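Local coordinates for protein diaminopimelate decarboxylase (Methanocaldococcus jannaschii, PDB 1TWI) that catalyses the pyridoxal-phosphate-dependent decarboxylation of meso-diaminopimelate to L-lysine, the last step of lysine biosynthesis by the diaminopimelate pathway, and works as a homodimer, at residues 107-112 with 130-135; 113-118 with 136-141; 313-318 with 350-355. All coordinates share one frame; numbering follows the deposited sequence.

In the fold
After N-terminal strands, one of which (32-36) belongs to the mixed sheet, the chain enters the pyridoxal-binding barrel. Interaction 1 (107-112 with 130-135) closes the loop made by one beta-alpha-beta unit, setting strands 108-110 and 130-133 side by side. Interaction 2 (113-118 with 136-141) starts directly after each of these segments, so the two contacts cross along the chain; it joins the start of helix 117-125 to that of helix 136-149. They touch, Lys115 NZ lying 3.0 Å from Asn132 O. Interaction 3 (313-318 with 350-355) follows in series, closing the loop between mixed-sheet strands 316-320 and 348-354, which contains helix 329-333 and strand 339-341. All three touch the second subunit.

Interaction 1 of 3, residues 107-112 with 130-135; sequences KIVFNG and AFNVDS
Asn132 meets Phe110 through the backbone and Asn111 through its side chain; with Ala130, Phe110 and Asn132 bury most of the surface. The two parallel strands are in register as Val109 with Ala130 and Phe110 with Phe131. Phe110 is gripped at both ends of its backbone: its N donates to Ala130 O at 2.9 Å, and its O accepts from Asn132 N at 2.7 Å.

On one side of the sheet the phenyl rings of Phe110 and Phe131 lie side by side, pointing the same way. Their planes, 25° apart, are slid until they barely overlap, touching through Phe110 CD2 and Phe131 CE1 at 3.8 Å. Ala130 CB and Val109 share the opposite face, where Ala130 packs on Ala156 and Val205. Asn132 CG is anti to its own carbonyl carbon (chi1 -68°), and Asn132 ND2 donates to Asn111 OD1 at 2.9 Å. The oxygen lies in the amide plane of Asn132, but the nitrogen stands above the carbonyl plane of Asn111, the amides being 53° apart. A water ties Asn111 OD1 to Gly112 N and Asn132 O. Asn111 ND2 donates to Asp88 and to Glu290, a cofactor-binding residue, which fixes the turn of this amide.

Asn111 lines the pyridoxal-phosphate pocket. Strands 108-110 and 130-133, joined by helix 117-125, are a right-handed beta-alpha-beta unit of the TIM-type barrel, whose C-terminal strand ends carry the cofactor site.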
# COMPACT_ATOMS: atom_id res chain seq x y z
N LYS A 107 -27.75 1.89 12.79
CA LYS A 107 -26.73 0.86 13.00
C LYS A 107 -25.41 1.34 12.39
O LYS A 107 -24.55 0.54 12.08
CB LYS A 107 -27.12 -0.48 12.34
CG LYS A 107 -28.35 -1.14 12.99
CD LYS A 107 -28.70 -2.48 12.27
CE LYS A 107 -29.78 -3.30 13.05
NZ LYS A 107 -30.07 -4.59 12.34
N ILE A 108 -25.27 2.64 12.20
CA ILE A 108 -24.03 3.17 11.65
C ILE A 108 -23.30 4.03 12.68
O ILE A 108 -23.91 4.97 13.22
CB ILE A 108 -24.31 4.02 10.37
CG1 ILE A 108 -24.87 3.10 9.25
CG2 ILE A 108 -22.98 4.63 9.82
CD1 ILE A 108 -25.29 3.87 7.95
N VAL A 109 -22.02 3.72 12.95
CA VAL A 109 -21.21 4.57 13.85
C VAL A 109 -20.04 5.05 13.00
O VAL A 109 -19.54 4.34 12.11
CB VAL A 109 -20.68 3.83 15.15
CG1 VAL A 109 -21.93 3.53 16.10
CG2 VAL A 109 -19.96 2.52 14.79
N PHE A 110 -19.62 6.28 13.26
CA PHE A 110 -18.55 6.93 12.47
C PHE A 110 -17.30 7.16 13.35
O PHE A 110 -17.34 7.93 14.31
CB PHE A 110 -19.12 8.28 11.95
CG PHE A 110 -18.36 8.89 10.79
CD1 PHE A 110 -17.01 8.59 10.58
CD2 PHE A 110 -18.99 9.82 9.95
CE1 PHE A 110 -16.26 9.22 9.55
CE2 PHE A 110 -18.28 10.44 8.92
CZ PHE A 110 -16.89 10.15 8.71
N ASN A 111 -16.22 6.46 13.05
CA ASN A 111 -14.93 6.60 13.76
C ASN A 111 -13.98 7.43 12.92
O ASN A 111 -14.18 7.56 11.70
CB ASN A 111 -14.25 5.21 13.92
CG ASN A 111 -14.84 4.43 15.05
OD1 ASN A 111 -14.80 4.89 16.16
ND2 ASN A 111 -15.41 3.24 14.75
N GLY A 112 -12.96 7.98 13.55
CA GLY A 112 -11.94 8.68 12.79
C GLY A 112 -11.35 9.83 13.55
O GLY A 112 -12.10 10.53 14.19
N ALA A 130 -24.23 7.46 15.72
CA ALA A 130 -23.27 8.30 16.43
C ALA A 130 -21.96 8.55 15.73
O ALA A 130 -21.49 7.72 14.94
CB ALA A 130 -22.91 7.69 17.79
N PHE A 131 -21.39 9.71 16.03
CA PHE A 131 -20.02 9.98 15.65
C PHE A 131 -19.26 9.49 16.94
O PHE A 131 -19.62 9.91 18.07
CB PHE A 131 -19.77 11.47 15.55
CG PHE A 131 -20.39 12.10 14.33
CD1 PHE A 131 -19.71 12.12 13.12
CD2 PHE A 131 -21.68 12.66 14.40
CE1 PHE A 131 -20.29 12.69 11.99
CE2 PHE A 131 -22.30 13.24 13.26
CZ PHE A 131 -21.60 13.25 12.06
N ASN A 132 -18.22 8.65 16.79
CA ASN A 132 -17.40 8.27 17.95
C ASN A 132 -16.32 9.34 17.96
O ASN A 132 -15.35 9.27 17.22
CB ASN A 132 -16.79 6.87 17.75
CG ASN A 132 -17.85 5.75 17.77
OD1 ASN A 132 -18.95 5.92 18.32
ND2 ASN A 132 -17.49 4.57 17.21
N VAL A 133 -16.50 10.35 18.82
CA VAL A 133 -15.63 11.52 18.90
C VAL A 133 -14.26 11.20 19.36
O VAL A 133 -14.09 10.56 20.39
CB VAL A 133 -16.21 12.58 19.85
CG1 VAL A 133 -15.24 13.76 20.00
CG2 VAL A 133 -17.56 13.04 19.31
N ASP A 134 -13.28 11.69 18.61
CA ASP A 134 -11.90 11.34 18.87
C ASP A 134 -11.11 12.37 19.66
O ASP A 134 -10.09 12.04 20.25
CB ASP A 134 -11.21 11.08 17.53
CG ASP A 134 -9.73 10.77 17.69
OD1 ASP A 134 -8.89 11.73 17.73
OD2 ASP A 134 -9.41 9.56 17.81
N SER A 135 -11.59 13.62 19.63
CA SER A 135 -10.90 14.73 20.26
C SER A 135 -11.88 15.84 20.63
O SER A 135 -13.03 15.89 20.12
CB SER A 135 -9.84 15.30 19.29
OG SER A 135 -10.47 15.84 18.15
O HOH W 1 -13.48 7.21 16.50

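Interaction 2 of 3, residues 113-118 with 136-141; sequences NCKTKE and ISELIL
Lys115 NZ reaches Glu138 OE2 at 2.7 Å, a salt bridge that is also a hydrogen bond. The ammonium comes from the syn side of that oxygen, 30° out of the carboxylate plane, and Lys115 NZ also lies 3.1 Å from Glu138 OE1. Bends at chi2 (-136°) and chi4 (14°, nearly eclipsed) shape the lysine chain, while the glutamate runs extended beyond CG. A water accepts from Lys115 N and lies in hydrogen-bonding position to Glu138 OE1, probably linking the two a second time.

Further along helix 136-149, Leu141 CD2 packs on the backbone at Lys115 O, 3.7 Å away, and Leu141 CD1 lies 3.7 Å from Lys117 NZ. The contact thus joins the loop leading into helix 117-125, and its first turn, to the first turns of helix 136-149, two successive outer helices of the barrel with N-caps Thr116 and Ser135.

Around this shell, Lys115 NZ also donates to Gly112 O and Asn132 O, backbone carbonyls of segments 107-112 and 130-135, and Glu138 OE1 accepts from Asp134 N; the buried charges are thereby held by backbone as well as by each other. Lys117 NZ is turned to Thr145 and Glu148. From the second subunit, His308 bonds to Lys115 O and Ser137 OG and packs on Leu141.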
# COMPACT_ATOMS: atom_id res chain seq x y z
N ASN A 113 -10.04 10.04 13.44
CA ASN A 113 -9.37 11.12 14.15
C ASN A 113 -9.24 12.41 13.33
O ASN A 113 -8.70 13.40 13.82
CB ASN A 113 -7.98 10.66 14.59
CG ASN A 113 -7.06 10.38 13.42
OD1 ASN A 113 -7.12 9.31 12.81
ND2 ASN A 113 -6.21 11.37 13.07
N CYS A 114 -9.71 12.43 12.08
CA CYS A 114 -9.63 13.70 11.33
C CYS A 114 -10.89 13.87 10.51
O CYS A 114 -10.85 13.98 9.30
CB CYS A 114 -8.40 13.75 10.39
SG CYS A 114 -8.11 15.47 9.72
N LYS A 115 -12.02 13.93 11.20
CA LYS A 115 -13.28 14.08 10.53
C LYS A 115 -13.38 15.51 10.02
O LYS A 115 -13.15 16.45 10.76
CB LYS A 115 -14.42 13.77 11.50
CG LYS A 115 -14.26 12.37 12.15
CD LYS A 115 -15.59 11.66 12.17
CE LYS A 115 -15.86 10.58 13.33
NZ LYS A 115 -14.94 10.56 14.52
N THR A 116 -13.72 15.68 8.77
CA THR A 116 -13.82 17.01 8.20
C THR A 116 -15.24 17.52 8.30
O THR A 116 -16.22 16.76 8.47
CB THR A 116 -13.52 16.99 6.69
OG1 THR A 116 -14.56 16.22 6.07
CG2 THR A 116 -12.15 16.38 6.38
N LYS A 117 -15.38 18.81 8.10
CA LYS A 117 -16.70 19.39 8.19
C LYS A 117 -17.64 18.74 7.17
O LYS A 117 -18.81 18.49 7.46
CB LYS A 117 -16.64 20.91 7.91
CG LYS A 117 -18.03 21.58 8.13
CD LYS A 117 -17.82 23.06 8.34
CE LYS A 117 -18.99 23.70 9.07
NZ LYS A 117 -18.91 23.72 10.57
N GLU A 118 -17.14 18.51 5.96
CA GLU A 118 -18.02 17.87 4.97
C GLU A 118 -18.50 16.48 5.42
O GLU A 118 -19.63 16.09 5.16
CB GLU A 118 -17.27 17.73 3.65
CG GLU A 118 -16.93 19.10 3.00
CD GLU A 118 -15.83 19.99 3.69
OE1 GLU A 118 -14.92 19.56 4.53
OE2 GLU A 118 -15.88 21.21 3.33
N ILE A 136 -11.43 16.75 21.49
CA ILE A 136 -12.30 17.84 21.83
C ILE A 136 -12.51 18.73 20.59
O ILE A 136 -13.61 19.24 20.36
CB ILE A 136 -11.73 18.62 23.04
CG1 ILE A 136 -11.92 17.70 24.29
CG2 ILE A 136 -12.48 19.95 23.18
CD1 ILE A 136 -11.10 18.10 25.57
N SER A 137 -11.47 18.85 19.77
CA SER A 137 -11.54 19.65 18.54
C SER A 137 -12.69 19.13 17.68
O SER A 137 -13.52 19.90 17.15
CB SER A 137 -10.24 19.50 17.77
OG SER A 137 -10.26 20.31 16.58
N GLU A 138 -12.75 17.80 17.52
CA GLU A 138 -13.85 17.20 16.73
C GLU A 138 -15.21 17.50 17.39
O GLU A 138 -16.18 17.87 16.72
CB GLU A 138 -13.66 15.67 16.59
CG GLU A 138 -14.88 14.98 15.87
CD GLU A 138 -14.79 13.47 15.92
OE1 GLU A 138 -13.65 12.95 16.10
OE2 GLU A 138 -15.85 12.82 15.75
N LEU A 139 -15.31 17.33 18.71
CA LEU A 139 -16.58 17.62 19.40
C LEU A 139 -17.04 19.06 19.07
O LEU A 139 -18.22 19.27 18.72
CB LEU A 139 -16.45 17.48 20.95
CG LEU A 139 -17.73 17.90 21.74
CD1 LEU A 139 -18.87 16.91 21.48
CD2 LEU A 139 -17.44 17.97 23.26
N ILE A 140 -16.13 20.02 19.18
CA ILE A 140 -16.45 21.44 18.89
C ILE A 140 -16.94 21.59 17.43
O ILE A 140 -17.99 22.20 17.17
CB ILE A 140 -15.20 22.37 19.22
CG1 ILE A 140 -14.94 22.32 20.75
CG2 ILE A 140 -15.45 23.88 18.76
CD1 ILE A 140 -13.67 23.04 21.16
N LEU A 141 -16.24 20.96 16.50
CA LEU A 141 -16.65 21.06 15.11
C LEU A 141 -18.01 20.43 14.87
O LEU A 141 -18.86 20.95 14.12
CB LEU A 141 -15.57 20.43 14.19
CG LEU A 141 -15.99 20.28 12.71
CD1 LEU A 141 -16.19 21.67 12.08
CD2 LEU A 141 -14.86 19.53 11.96
O HOH W 2 -11.84 13.91 14.23

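Interaction 3 of 3, residues 313-318 with 350-355; sequences PVTKWV and VVSIAG
Strands 316-318 and 350-354 run parallel with a strong twist, 43° between their directions, and are stitched by Ser352 N to Lys316 O at 3.0 Å, Val318 N to Ser352 O at 2.9 Å and Ala354 N to Val318 O at 3.0 Å. Before the pairing begins, a water bridges Lys316 N and Val350 O.

Trp317 and Ser352 face each other as a register pair. Ser352 CB sits over one face of the indole in a CH-pi contact, 3.8 Å from the centroid of the six-membered ring of Trp317 and 23° off its normal. Thr315 OG1 lies above the same face, out toward the rim. Trp317 CG is anti to its carbonyl carbon (chi1 -70°), and the six-membered ring comes near Ala354, whose CB is 3.9 Å from Trp317 CE3. Ser352 OG accepts from Asp367 N of the next strand.

On the other side of the sheet, Val318 CG2 nestles against Val351, 3.8 Å from its CB, and Leu379 covers Val318 and Ile353. Lys316 lays CG near Val351 CG1 at 4.1 Å, while its ammonium leads away to a salt bridge with Glu349.

The second subunit packs against the pair: its Lys177 lies on Trp317, and its Lys179 and Asn113 bond to Gly355 O. The two strands belong to the mixed beta-sheet domain that accompanies the barrel in this decarboxylase family, and strand 348-354 leads on to Cys358, the predicted proton donor, and Glu359 of the lysine pocket.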
# COMPACT_ATOMS: atom_id res chain seq x y z
N PRO A 313 20.78 -21.16 -5.99
CA PRO A 313 21.60 -21.90 -5.03
C PRO A 313 20.94 -22.02 -3.66
O PRO A 313 21.05 -23.07 -3.04
CB PRO A 313 22.89 -21.08 -4.98
CG PRO A 313 22.99 -20.53 -6.38
CD PRO A 313 21.54 -20.09 -6.64
N VAL A 314 20.23 -20.98 -3.21
CA VAL A 314 19.60 -21.01 -1.89
C VAL A 314 18.10 -21.35 -1.83
O VAL A 314 17.60 -21.79 -0.79
CB VAL A 314 19.77 -19.66 -1.17
CG1 VAL A 314 19.12 -18.56 -1.99
CG2 VAL A 314 19.09 -19.71 0.20
N THR A 315 17.35 -21.09 -2.90
CA THR A 315 15.94 -21.42 -2.83
C THR A 315 15.28 -21.64 -4.16
O THR A 315 15.75 -21.19 -5.20
CB THR A 315 15.12 -20.35 -1.97
OG1 THR A 315 14.16 -19.67 -2.78
CG2 THR A 315 16.03 -19.34 -1.34
N LYS A 316 14.22 -22.45 -4.13
CA LYS A 316 13.49 -22.68 -5.36
C LYS A 316 12.29 -21.72 -5.29
O LYS A 316 11.45 -21.78 -4.39
CB LYS A 316 13.02 -24.13 -5.48
CG LYS A 316 12.35 -24.41 -6.82
CD LYS A 316 12.23 -25.94 -7.00
CE LYS A 316 11.29 -26.27 -8.14
NZ LYS A 316 11.37 -27.68 -8.64
N TRP A 317 12.28 -20.79 -6.24
CA TRP A 317 11.24 -19.78 -6.31
C TRP A 317 10.18 -20.16 -7.31
O TRP A 317 10.48 -20.68 -8.38
CB TRP A 317 11.81 -18.45 -6.77
CG TRP A 317 12.70 -17.76 -5.81
CD1 TRP A 317 14.08 -17.79 -5.76
CD2 TRP A 317 12.27 -16.94 -4.73
NE1 TRP A 317 14.51 -17.03 -4.69
CE2 TRP A 317 13.42 -16.51 -4.05
CE3 TRP A 317 11.02 -16.52 -4.28
CZ2 TRP A 317 13.34 -15.68 -2.94
CZ3 TRP A 317 10.95 -15.70 -3.19
CH2 TRP A 317 12.09 -15.29 -2.53
N VAL A 318 8.94 -19.87 -6.94
CA VAL A 318 7.76 -20.12 -7.75
C VAL A 318 7.19 -18.69 -7.97
O VAL A 318 6.91 -17.99 -7.00
CB VAL A 318 6.81 -21.05 -6.93
CG1 VAL A 318 5.42 -21.02 -7.48
CG2 VAL A 318 7.37 -22.50 -6.98
N VAL A 350 9.67 -27.96 -1.07
CA VAL A 350 9.70 -26.71 -0.31
C VAL A 350 10.11 -25.62 -1.27
O VAL A 350 11.12 -25.75 -1.96
CB VAL A 350 10.74 -26.78 0.85
CG1 VAL A 350 10.86 -25.43 1.53
CG2 VAL A 350 10.30 -27.85 1.86
N VAL A 351 9.31 -24.55 -1.33
CA VAL A 351 9.58 -23.43 -2.24
C VAL A 351 9.18 -22.10 -1.59
O VAL A 351 8.48 -22.09 -0.58
CB VAL A 351 8.74 -23.51 -3.57
CG1 VAL A 351 9.06 -24.76 -4.37
CG2 VAL A 351 7.24 -23.48 -3.24
N SER A 352 9.64 -20.99 -2.18
CA SER A 352 9.27 -19.65 -1.73
C SER A 352 8.39 -19.10 -2.88
O SER A 352 8.63 -19.40 -4.05
CB SER A 352 10.52 -18.80 -1.50
OG SER A 352 11.23 -19.28 -0.35
N ILE A 353 7.36 -18.34 -2.55
CA ILE A 353 6.40 -17.90 -3.58
C ILE A 353 6.46 -16.39 -3.71
O ILE A 353 6.28 -15.69 -2.72
CB ILE A 353 4.91 -18.25 -3.18
CG1 ILE A 353 4.68 -19.79 -3.07
CG2 ILE A 353 3.97 -17.79 -4.27
CD1 ILE A 353 4.98 -20.37 -1.74
N ALA A 354 6.66 -15.89 -4.92
CA ALA A 354 6.74 -14.43 -5.13
C ALA A 354 5.86 -13.92 -6.26
O ALA A 354 5.55 -14.66 -7.20
CB ALA A 354 8.20 -14.06 -5.47
N GLY A 355 5.52 -12.63 -6.18
CA GLY A 355 4.77 -11.99 -7.25
C GLY A 355 5.82 -11.42 -8.20
O GLY A 355 7.02 -11.63 -8.00
O HOH W 3 13.25 -23.79 -1.54